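Long-range contacts in hypothetical protein Atu1826 (Agrobacterium tumefaciens, PDB 2I3D), which is of unknown function but is probably an alpha/beta hydrolase, related in sequence to the S15 family of X-Pro dipeptidyl-peptidases: residues T62-I67 against T82-F87; Q138-R143 against A165-S170; L172-D177 against T203-P208. All coordinates share one frame; numbering follows the deposited sequence. Where two conformers were deposited one is given.

Contact 1 of 3, residues T62-I67 against T82-F87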
loop_
_atom_site.group_PDB
_atom_site.type_symbol
_atom_site.label_atom_id
_atom_site.label_comp_id
_atom_site.label_asym_id
_atom_site.label_seq_id
_atom_site.Cartn_x
_atom_site.Cartn_y
_atom_site.Cartn_z
ATOM N N THR B 62 3.266 -2.203 6.059
ATOM C CA THR B 62 2.714 -1.772 7.335
ATOM C C THR B 62 1.306 -2.392 7.470
ATOM O O THR B 62 0.742 -2.922 6.500
ATOM C CB THR B 62 2.555 -0.226 7.471
ATOM O OG1 THR B 62 1.349 0.183 6.798
ATOM C CG2 THR B 62 3.812 0.559 6.963
HETATM N N MSE B 63 0.752 -2.332 8.670
HETATM C CA MSE B 63 -0.606 -2.817 8.892
HETATM C C MSE B 63 -1.655 -2.044 8.096
HETATM O O MSE B 63 -2.811 -2.468 8.048
HETATM C CB MSE B 63 -0.968 -2.762 10.373
HETATM C CG MSE B 63 -1.172 -1.312 10.877
HETATM SE SE MSE B 63 -1.433 -1.291 12.753
HETATM C CE MSE B 63 -1.680 0.620 12.929
ATOM N N ASN B 64 -1.281 -0.891 7.542
ATOM C CA ASN B 64 -2.284 -0.176 6.742
ATOM C C ASN B 64 -2.134 -0.252 5.235
ATOM O O ASN B 64 -2.872 0.419 4.530
ATOM C CB ASN B 64 -2.408 1.252 7.196
ATOM C CG ASN B 64 -2.924 1.357 8.624
ATOM O OD1 ASN B 64 -2.298 2.012 9.416
ATOM N ND2 ASN B 64 -4.020 0.642 8.968
ATOM N N ASN B 65 -1.178 -1.082 4.769
ATOM C CA ASN B 65 -1.118 -1.485 3.365
ATOM C C ASN B 65 -2.536 -1.911 2.898
ATOM O O ASN B 65 -3.287 -2.537 3.647
ATOM C CB ASN B 65 -0.032 -2.591 3.235
ATOM C CG ASN B 65 -0.104 -3.389 1.935
ATOM O OD1 ASN B 65 -0.888 -4.316 1.812
ATOM N ND2 ASN B 65 0.805 -3.091 1.002
ATOM N N GLN B 66 -2.930 -1.536 1.669
ATOM C CA GLN B 66 -4.336 -1.767 1.247
ATOM C C GLN B 66 -4.725 -3.248 1.291
ATOM O O GLN B 66 -5.811 -3.580 1.697
ATOM C CB GLN B 66 -4.625 -1.194 -0.148
ATOM C CG GLN B 66 -4.285 0.317 -0.293
ATOM C CD GLN B 66 -4.901 1.226 0.829
ATOM O OE1 GLN B 66 -5.875 0.856 1.514
ATOM N NE2 GLN B 66 -4.341 2.414 0.985
ATOM N N ILE B 67 -3.826 -4.102 0.832
ATOM C CA ILE B 67 -4.123 -5.563 0.831
ATOM C C ILE B 67 -4.286 -6.072 2.275
ATOM O O ILE B 67 -5.212 -6.820 2.583
ATOM C CB ILE B 67 -3.036 -6.346 0.063
ATOM C CG1 ILE B 67 -3.122 -6.017 -1.444
ATOM C CG2 ILE B 67 -3.155 -7.856 0.314
ATOM C CD1 ILE B 67 -1.948 -6.575 -2.228
ATOM N N THR B 82 -10.894 -9.768 14.919
ATOM C CA THR B 82 -9.826 -9.552 13.926
ATOM C C THR B 82 -8.791 -8.585 14.436
ATOM O O THR B 82 -9.143 -7.543 14.995
ATOM C CB THR B 82 -10.396 -9.071 12.508
ATOM O OG1 THR B 82 -11.523 -9.875 12.157
ATOM C CG2 THR B 82 -9.353 -9.180 11.409
ATOM N N LEU B 83 -7.514 -8.914 14.235
ATOM C CA LEU B 83 -6.410 -8.027 14.625
ATOM C C LEU B 83 -5.413 -7.931 13.484
ATOM O O LEU B 83 -5.006 -8.966 12.974
ATOM C CB LEU B 83 -5.695 -8.585 15.868
ATOM C CG LEU B 83 -4.459 -7.815 16.334
ATOM C CD1 LEU B 83 -4.855 -6.453 16.954
ATOM C CD2 LEU B 83 -3.684 -8.653 17.303
ATOM N N ARG B 84 -5.055 -6.719 13.051
ATOM C CA ARG B 84 -3.831 -6.503 12.294
ATOM C C ARG B 84 -2.913 -5.667 13.175
ATOM O O ARG B 84 -3.367 -4.915 14.041
ATOM C CB ARG B 84 -4.067 -5.806 10.947
ATOM C CG ARG B 84 -4.789 -4.420 11.056
ATOM C CD ARG B 84 -5.146 -3.909 9.641
ATOM N NE ARG B 84 -5.338 -2.458 9.602
ATOM C CZ ARG B 84 -6.463 -1.832 9.960
ATOM N NH1 ARG B 84 -7.523 -2.507 10.404
ATOM N NH2 ARG B 84 -6.521 -0.512 9.869
ATOM N N PHE B 85 -1.616 -5.799 12.976
ATOM C CA PHE B 85 -0.679 -5.001 13.787
ATOM C C PHE B 85 0.645 -4.779 13.063
ATOM O O PHE B 85 0.973 -5.484 12.116
ATOM C CB PHE B 85 -0.421 -5.715 15.133
ATOM C CG PHE B 85 0.445 -6.949 15.018
ATOM C CD1 PHE B 85 1.827 -6.860 15.233
ATOM C CD2 PHE B 85 -0.114 -8.189 14.656
ATOM C CE1 PHE B 85 2.649 -7.982 15.086
ATOM C CE2 PHE B 85 0.724 -9.322 14.498
ATOM C CZ PHE B 85 2.090 -9.205 14.724
ATOM N N ASN B 86 1.408 -3.790 13.542
ATOM C CA ASN B 86 2.704 -3.476 12.984
ATOM C C ASN B 86 3.761 -4.306 13.665
ATOM O O ASN B 86 3.818 -4.343 14.903
ATOM C CB ASN B 86 3.006 -1.992 13.153
ATOM C CG ASN B 86 2.389 -1.152 12.058
ATOM O OD1 ASN B 86 2.121 -1.646 10.940
ATOM N ND2 ASN B 86 2.191 0.143 12.343
ATOM N N PHE B 87 4.596 -4.965 12.869
ATOM C CA PHE B 87 5.757 -5.687 13.444
ATOM C C PHE B 87 6.673 -4.712 14.184
ATOM O O PHE B 87 6.647 -3.495 13.915
ATOM C CB PHE B 87 6.574 -6.424 12.381
ATOM C CG PHE B 87 5.907 -7.681 11.869
ATOM C CD1 PHE B 87 5.519 -8.720 12.744
ATOM C CD2 PHE B 87 5.710 -7.843 10.486
ATOM C CE1 PHE B 87 4.891 -9.889 12.225
ATOM C CE2 PHE B 87 5.117 -9.010 9.950
ATOM C CZ PHE B 87 4.687 -10.031 10.821
#

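Contact 2 of 3, residues Q138-R143 against A165-S170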
loop_
_atom_site.group_PDB
_atom_site.type_symbol
_atom_site.label_atom_id
_atom_site.label_comp_id
_atom_site.label_asym_id
_atom_site.label_seq_id
_atom_site.Cartn_x
_atom_site.Cartn_y
_atom_site.Cartn_z
ATOM N N GLN B 138 4.626 -19.883 9.675
ATOM C CA GLN B 138 5.392 -20.330 10.829
ATOM C C GLN B 138 4.461 -20.336 12.063
ATOM O O GLN B 138 4.512 -21.250 12.908
ATOM C CB GLN B 138 6.581 -19.411 11.065
ATOM C CG GLN B 138 7.672 -19.564 10.005
ATOM C CD GLN B 138 8.840 -18.619 10.283
ATOM O OE1 GLN B 138 9.603 -18.819 11.251
ATOM N NE2 GLN B 138 8.942 -17.551 9.471
ATOM N N LEU B 139 3.600 -19.330 12.175
ATOM C CA LEU B 139 2.700 -19.291 13.340
ATOM C C LEU B 139 1.715 -20.480 13.266
ATOM O O LEU B 139 1.449 -21.159 14.269
ATOM C CB LEU B 139 1.956 -17.964 13.387
ATOM C CG LEU B 139 1.040 -17.756 14.601
ATOM C CD1 LEU B 139 1.883 -17.627 15.887
ATOM C CD2 LEU B 139 0.173 -16.516 14.369
ATOM N N LEU B 140 1.201 -20.736 12.061
ATOM C CA LEU B 140 0.331 -21.878 11.785
ATOM C C LEU B 140 0.963 -23.178 12.273
ATOM O O LEU B 140 0.330 -23.977 12.969
ATOM C CB LEU B 140 0.132 -21.955 10.260
ATOM C CG LEU B 140 -0.552 -23.208 9.675
ATOM C CD1 LEU B 140 -2.008 -23.160 10.029
ATOM C CD2 LEU B 140 -0.386 -23.286 8.180
HETATM N N MSE B 141 2.220 -23.374 11.918
HETATM C CA MSE B 141 2.939 -24.592 12.306
HETATM C C MSE B 141 2.994 -24.768 13.836
HETATM O O MSE B 141 2.888 -25.897 14.326
HETATM C CB MSE B 141 4.347 -24.563 11.672
HETATM C CG MSE B 141 5.043 -25.901 11.569
HETATM SE SE MSE B 141 4.069 -27.173 10.415
HETATM C CE MSE B 141 4.999 -28.704 11.212
ATOM N N ARG B 142 3.104 -23.657 14.574
ATOM C CA ARG B 142 3.249 -23.680 16.044
ATOM C C ARG B 142 1.952 -23.737 16.841
ATOM O O ARG B 142 1.957 -24.064 18.036
ATOM C CB ARG B 142 3.970 -22.422 16.507
ATOM C CG ARG B 142 5.329 -22.260 15.926
ATOM C CD ARG B 142 6.168 -21.392 16.811
ATOM N NE ARG B 142 7.566 -21.787 16.702
ATOM C CZ ARG B 142 8.575 -21.074 17.181
ATOM N NH1 ARG B 142 8.337 -19.916 17.797
ATOM N NH2 ARG B 142 9.817 -21.512 17.035
ATOM N N ARG B 143 0.836 -23.374 16.212
ATOM C CA ARG B 143 -0.372 -23.128 16.946
ATOM C C ARG B 143 -1.504 -24.015 16.442
ATOM O O ARG B 143 -2.124 -23.697 15.405
ATOM C CB ARG B 143 -0.766 -21.644 16.860
ATOM C CG ARG B 143 0.276 -20.689 17.455
ATOM C CD ARG B 143 0.329 -20.810 18.980
ATOM N NE ARG B 143 -0.707 -19.997 19.593
ATOM C CZ ARG B 143 -0.498 -18.885 20.285
ATOM N NH1 ARG B 143 -1.540 -18.233 20.776
ATOM N NH2 ARG B 143 0.729 -18.430 20.500
ATOM N N ALA B 165 6.128 -29.232 7.399
ATOM C CA ALA B 165 6.426 -30.649 7.194
ATOM C C ALA B 165 5.813 -31.515 8.304
ATOM O O ALA B 165 6.537 -32.060 9.153
ATOM C CB ALA B 165 7.927 -30.852 7.122
ATOM N N PRO B 166 4.487 -31.729 8.248
ATOM C CA PRO B 166 3.706 -31.200 7.144
ATOM C C PRO B 166 2.938 -29.933 7.555
ATOM O O PRO B 166 2.814 -29.590 8.748
ATOM C CB PRO B 166 2.708 -32.339 6.865
ATOM C CG PRO B 166 2.430 -32.867 8.270
ATOM C CD PRO B 166 3.646 -32.555 9.151
ATOM N N CYS B 167 2.467 -29.250 6.532
ATOM C CA CYS B 167 1.517 -28.209 6.717
ATOM C C CYS B 167 0.290 -28.823 7.408
ATOM O O CYS B 167 -0.244 -29.818 6.935
ATOM C CB CYS B 167 1.182 -27.573 5.381
ATOM S SG CYS B 167 0.040 -26.185 5.511
ATOM N N PRO B 168 -0.132 -28.248 8.537
ATOM C CA PRO B 168 -1.187 -28.863 9.358
ATOM C C PRO B 168 -2.669 -28.558 8.971
ATOM O O PRO B 168 -3.630 -29.172 9.501
ATOM C CB PRO B 168 -0.832 -28.332 10.754
ATOM C CG PRO B 168 -0.372 -26.952 10.472
ATOM C CD PRO B 168 0.475 -27.090 9.228
ATOM N N SER B 169 -2.847 -27.596 8.075
ATOM C CA SER B 169 -4.183 -27.095 7.770
ATOM C C SER B 169 -4.319 -26.831 6.285
ATOM O O SER B 169 -3.316 -26.610 5.565
ATOM C CB SER B 169 -4.467 -25.786 8.534
ATOM O OG SER B 169 -4.424 -26.016 9.938
ATOM N N SER B 170 -5.572 -26.848 5.841
ATOM C CA SER B 170 -5.925 -26.423 4.502
ATOM C C SER B 170 -5.873 -24.884 4.445
ATOM O O SER B 170 -6.161 -24.201 5.420
ATOM C CB SER B 170 -7.352 -26.888 4.210
ATOM O OG SER B 170 -7.375 -28.330 4.158
#

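Contact 3 of 3, residues L172-D177 against T203-P208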
loop_
_atom_site.group_PDB
_atom_site.type_symbol
_atom_site.label_atom_id
_atom_site.label_comp_id
_atom_site.label_asym_id
_atom_site.label_seq_id
_atom_site.Cartn_x
_atom_site.Cartn_y
_atom_site.Cartn_z
ATOM N N LEU B 172 -5.295 -21.188 1.471
ATOM C CA LEU B 172 -5.216 -20.553 0.149
ATOM C C LEU B 172 -3.822 -19.958 -0.053
ATOM O O LEU B 172 -3.323 -19.230 0.826
ATOM C CB LEU B 172 -6.251 -19.419 0.122
ATOM C CG LEU B 172 -6.186 -18.506 -1.121
ATOM C CD1 LEU B 172 -6.598 -19.237 -2.383
ATOM C CD2 LEU B 172 -7.058 -17.293 -0.900
ATOM N N ILE B 173 -3.225 -20.235 -1.218
ATOM C CA ILE B 173 -1.995 -19.564 -1.633
ATOM C C ILE B 173 -2.384 -18.860 -2.909
ATOM O O ILE B 173 -2.946 -19.480 -3.831
ATOM C CB ILE B 173 -0.831 -20.553 -1.839
ATOM C CG1 ILE B 173 -0.448 -21.166 -0.493
ATOM C CG2 ILE B 173 0.358 -19.864 -2.481
ATOM C CD1 ILE B 173 0.641 -22.239 -0.544
ATOM N N ILE B 174 -2.095 -17.549 -2.974
ATOM C CA ILE B 174 -2.483 -16.802 -4.170
ATOM C C ILE B 174 -1.323 -15.905 -4.588
ATOM O O ILE B 174 -0.705 -15.244 -3.751
ATOM C CB ILE B 174 -3.859 -16.055 -3.963
ATOM C CG1 ILE B 174 -4.273 -15.245 -5.174
ATOM C CG2 ILE B 174 -3.797 -15.210 -2.654
ATOM C CD1 ILE B 174 -5.840 -15.103 -5.113
ATOM N N ASN B 175 -0.985 -15.946 -5.874
ATOM C CA ASN B 175 0.205 -15.216 -6.385
ATOM C C ASN B 175 -0.084 -14.802 -7.803
ATOM O O ASN B 175 -0.990 -15.344 -8.440
ATOM C CB ASN B 175 1.508 -16.043 -6.323
ATOM C CG ASN B 175 1.481 -17.295 -7.255
ATOM O OD1 ASN B 175 2.348 -17.484 -8.136
ATOM N ND2 ASN B 175 0.501 -18.159 -7.038
ATOM N N GLY B 176 0.660 -13.830 -8.277
ATOM C CA GLY B 176 0.481 -13.378 -9.663
ATOM C C GLY B 176 1.506 -13.916 -10.647
ATOM O O GLY B 176 2.669 -14.131 -10.305
ATOM N N ASP B 177 1.113 -14.007 -11.919
ATOM C CA ASP B 177 2.030 -14.580 -12.916
ATOM C C ASP B 177 2.980 -13.517 -13.483
ATOM O O ASP B 177 3.830 -13.833 -14.335
ATOM C CB ASP B 177 1.293 -15.339 -14.040
ATOM C CG ASP B 177 0.443 -14.437 -14.918
ATOM O OD1 ASP B 177 0.558 -13.183 -14.841
ATOM O OD2 ASP B 177 -0.341 -15.001 -15.733
ATOM N N THR B 203 -5.450 -24.751 -1.821
ATOM C CA THR B 203 -6.141 -24.085 -2.944
ATOM C C THR B 203 -5.140 -23.049 -3.446
ATOM O O THR B 203 -4.753 -22.143 -2.692
ATOM C CB THR B 203 -7.459 -23.426 -2.475
ATOM O OG1 THR B 203 -8.375 -24.481 -2.115
ATOM C CG2 THR B 203 -8.080 -22.572 -3.591
ATOM N N HIS B 204 -4.692 -23.210 -4.685
ATOM C CA HIS B 204 -3.648 -22.350 -5.219
ATOM C C HIS B 204 -4.183 -21.621 -6.447
ATOM O O HIS B 204 -4.449 -22.259 -7.486
ATOM C CB HIS B 204 -2.426 -23.161 -5.614
ATOM C CG HIS B 204 -1.372 -22.350 -6.288
ATOM N ND1 HIS B 204 -0.475 -22.874 -7.204
ATOM C CD2 HIS B 204 -1.063 -21.033 -6.164
ATOM C CE1 HIS B 204 0.345 -21.910 -7.610
ATOM N NE2 HIS B 204 0.019 -20.792 -6.986
ATOM N N ARG B 205 -4.348 -20.300 -6.336
ATOM C CA ARG B 205 -4.786 -19.527 -7.479
ATOM C C ARG B 205 -3.638 -18.656 -7.974
ATOM O O ARG B 205 -2.992 -17.987 -7.187
ATOM C CB ARG B 205 -5.972 -18.636 -7.050
ATOM C CG ARG B 205 -6.516 -17.729 -8.133
ATOM C CD ARG B 205 -7.255 -18.534 -9.280
ATOM N NE ARG B 205 -7.468 -17.629 -10.404
ATOM C CZ ARG B 205 -7.333 -17.957 -11.682
ATOM N NH1 ARG B 205 -7.035 -19.218 -12.044
ATOM N NH2 ARG B 205 -7.552 -17.029 -12.613
ATOM N N THR B 206 -3.405 -18.646 -9.280
ATOM C CA THR B 206 -2.434 -17.768 -9.903
ATOM C C THR B 206 -3.224 -16.716 -10.689
ATOM O O THR B 206 -4.052 -17.077 -11.572
ATOM C CB THR B 206 -1.473 -18.537 -10.812
ATOM O OG1 THR B 206 -0.792 -19.553 -10.043
ATOM C CG2 THR B 206 -0.423 -17.571 -11.461
ATOM N N LEU B 207 -3.020 -15.438 -10.351
ATOM C CA LEU B 207 -3.786 -14.366 -11.014
ATOM C C LEU B 207 -3.040 -13.827 -12.205
ATOM O O LEU B 207 -1.942 -13.293 -12.055
ATOM C CB LEU B 207 -4.012 -13.167 -10.078
ATOM C CG LEU B 207 -4.995 -13.309 -8.937
ATOM C CD1 LEU B 207 -5.348 -11.927 -8.394
ATOM C CD2 LEU B 207 -6.226 -13.970 -9.453
ATOM N N PRO B 208 -3.649 -13.912 -13.401
ATOM C CA PRO B 208 -3.017 -13.323 -14.596
ATOM C C PRO B 208 -2.763 -11.833 -14.467
ATOM O O PRO B 208 -3.652 -11.070 -14.068
ATOM C CB PRO B 208 -4.052 -13.598 -15.723
ATOM C CG PRO B 208 -4.784 -14.848 -15.204
ATOM C CD PRO B 208 -4.936 -14.564 -13.715
HETATM O O HOH W 1 2.132 -19.963 -9.558
#

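Contact 1 of 3, residues T62-I67 against T82-F87
Two first torsions set up the meeting of Met63 with Asn86 and Arg84: Met63 turns CG in between its own N and carbonyl carbon (chi1 71°), while Asn86 holds CG opposite its carbonyl carbon (chi1 -84°), which carries OD1 to the Met63 backbone. Met63 N donates to Asn86 OD1 over 2.7 Å in a nearly straight bond that arrives almost in line with the amide C=O. The extended selenomethionine chain then crosses the Asn86 side chain at about a right angle, with Met63 CG 3.3 Å from Asn86 OD1 and Met63 SE 3.9 Å from Asn86 CG. Arg84 takes the carbonyl of the same residue: its chain, extended from CG to NE, brings NE to within 3.0 Å of Met63 O at the guanidinium edge, a bent and weak hydrogen bond. Thr62 shapes the approaching loop, since OG1 accepts from Asn64 N at 2.9 Å in an ST turn within the type I turn Thr62 to Asn65. Asn86 ND2 is satisfied by Glu36, and Phe72 makes a cation-pi contact with Arg84. The contact lies within the beta-alpha-beta unit of strand 49-53, helix 66-77 and strand 81-85, bringing the loop before the helix against residues 84-86, on and just after strand 81-85; Met63 also packs on strand 33-40, and Asn215 of the second subunit touches Arg84.

Contact 2 of 3, residues Q138-R143 against A165-S170
No aromatic ring or side-chain amide carries this contact; its flat element is the Pro166 peptide carbonyl, whose O meets the end of Met141, while the puckered Pro168 ring touches Leu140 through CG and Met141 SE through CD. In the alpha/beta hydrolase fold this joins the C-terminal end of helix 131-142, the helix that follows the putative nucleophile elbow, to the loop leading into strand 171-176. The contact is packing, and no hydrogen bond crosses between the segments. Leu140 sits at the centre. Its CG stands opposite the backbone N (chi1 170°), which directs the branched end at the loop: CG touches Pro168 CG at 3.8 Å, CD2 reaches Cys167 SG at 4.0 Å and CD1 lies 3.7 Å from Ser169 OG. Three successive loop residues thus gather round one leucine. Ser169 OG has its polar partner elsewhere, in Ile146 O of the adjoining strand, so toward Leu140 it offers only van der Waals contact. Leu140 and Cys167 also both pack on Phe149 of strand 146-152, which makes this the buried side. Toward the surface the chain of Met141, a selenomethionine, bends at chi2 (62°) and folds along the loop. Met141 SE rests 3.8 Å from Pro168 CD. The peptide before Pro166 is cis, and Cys167 N is held by Gln197. Pro166 O lies 3.2 Å from Met141 SE and 3.4 Å from Met141 CE, nearly in line with the CG-SE bond and on its far side.

Contact 3 of 3, residues L172-D177 against T203-P208
Backbone hydrogen bonds dominate between Leu172-Asp177 and Thr203-Pro208. Five form the parallel ladder, from Ile173 N to Thr203 O (2.9 Å) through Leu207 N to Asn175 O (2.8 Å) to Asp177 N on Leu207 O; this last donor stands above the carbonyl plane. CA-H...O contacts accompany them, the shortest from Thr206 CA to Asn175 O at 3.2 Å. The strands, 17° from parallel, belong to the beta-alpha-beta unit 171-176, 184-195, 202-207, whose second strand, 202-207, is outermost in the sheet within this chain, as part of the alpha/beta hydrolase fold. Polar side chains meet on the face of Ile173 and Asn175. With chi1 at 65° the Asn175 amide leans over its own backbone, which points ND2 at His204: a weak, bent bond of 2.7 Å joins Asn175 ND2 to His204 NE2, with amide and ring planes only 17° apart. A water bridges Asn175 OD1, at 2.9 Å, and Thr206 OG1. On the face of Leu172 and Ile174, toward helix 218-233, contacts are apolar: Leu172 CD1 lies 3.8 Å from Thr203 CG2, and Ile174 CD1 rests against Arg205 CB at 4.0 Å. At the end of the ladder, the Asp177 side chain turns to the next residues: OD1 accepts from Gly209 N, while Asp177 OD2 lies 3.4 Å from Pro208 CA.

Overall arrangement
The touching residues of contact 1 are all buried in the two-chain assembly, whereas contacts 2 and 3 are partly buried, each with a side toward solvent. Contacts 1 and 3 reach the same sheet, their centres about 21 Å apart, and each lies within a beta-alpha-beta unit; but contact 3 pairs two neighbouring strands, while contact 1 sets a loop against a strand end. Contact 2 joins a helix end to a loop, and that loop leads directly into the first strand of contact 3. The chemistry follows: side-chain to backbone polar bonds in contact 1, apolar packing without hydrogen bonds in contact 2, and a regular backbone ladder in contact 3.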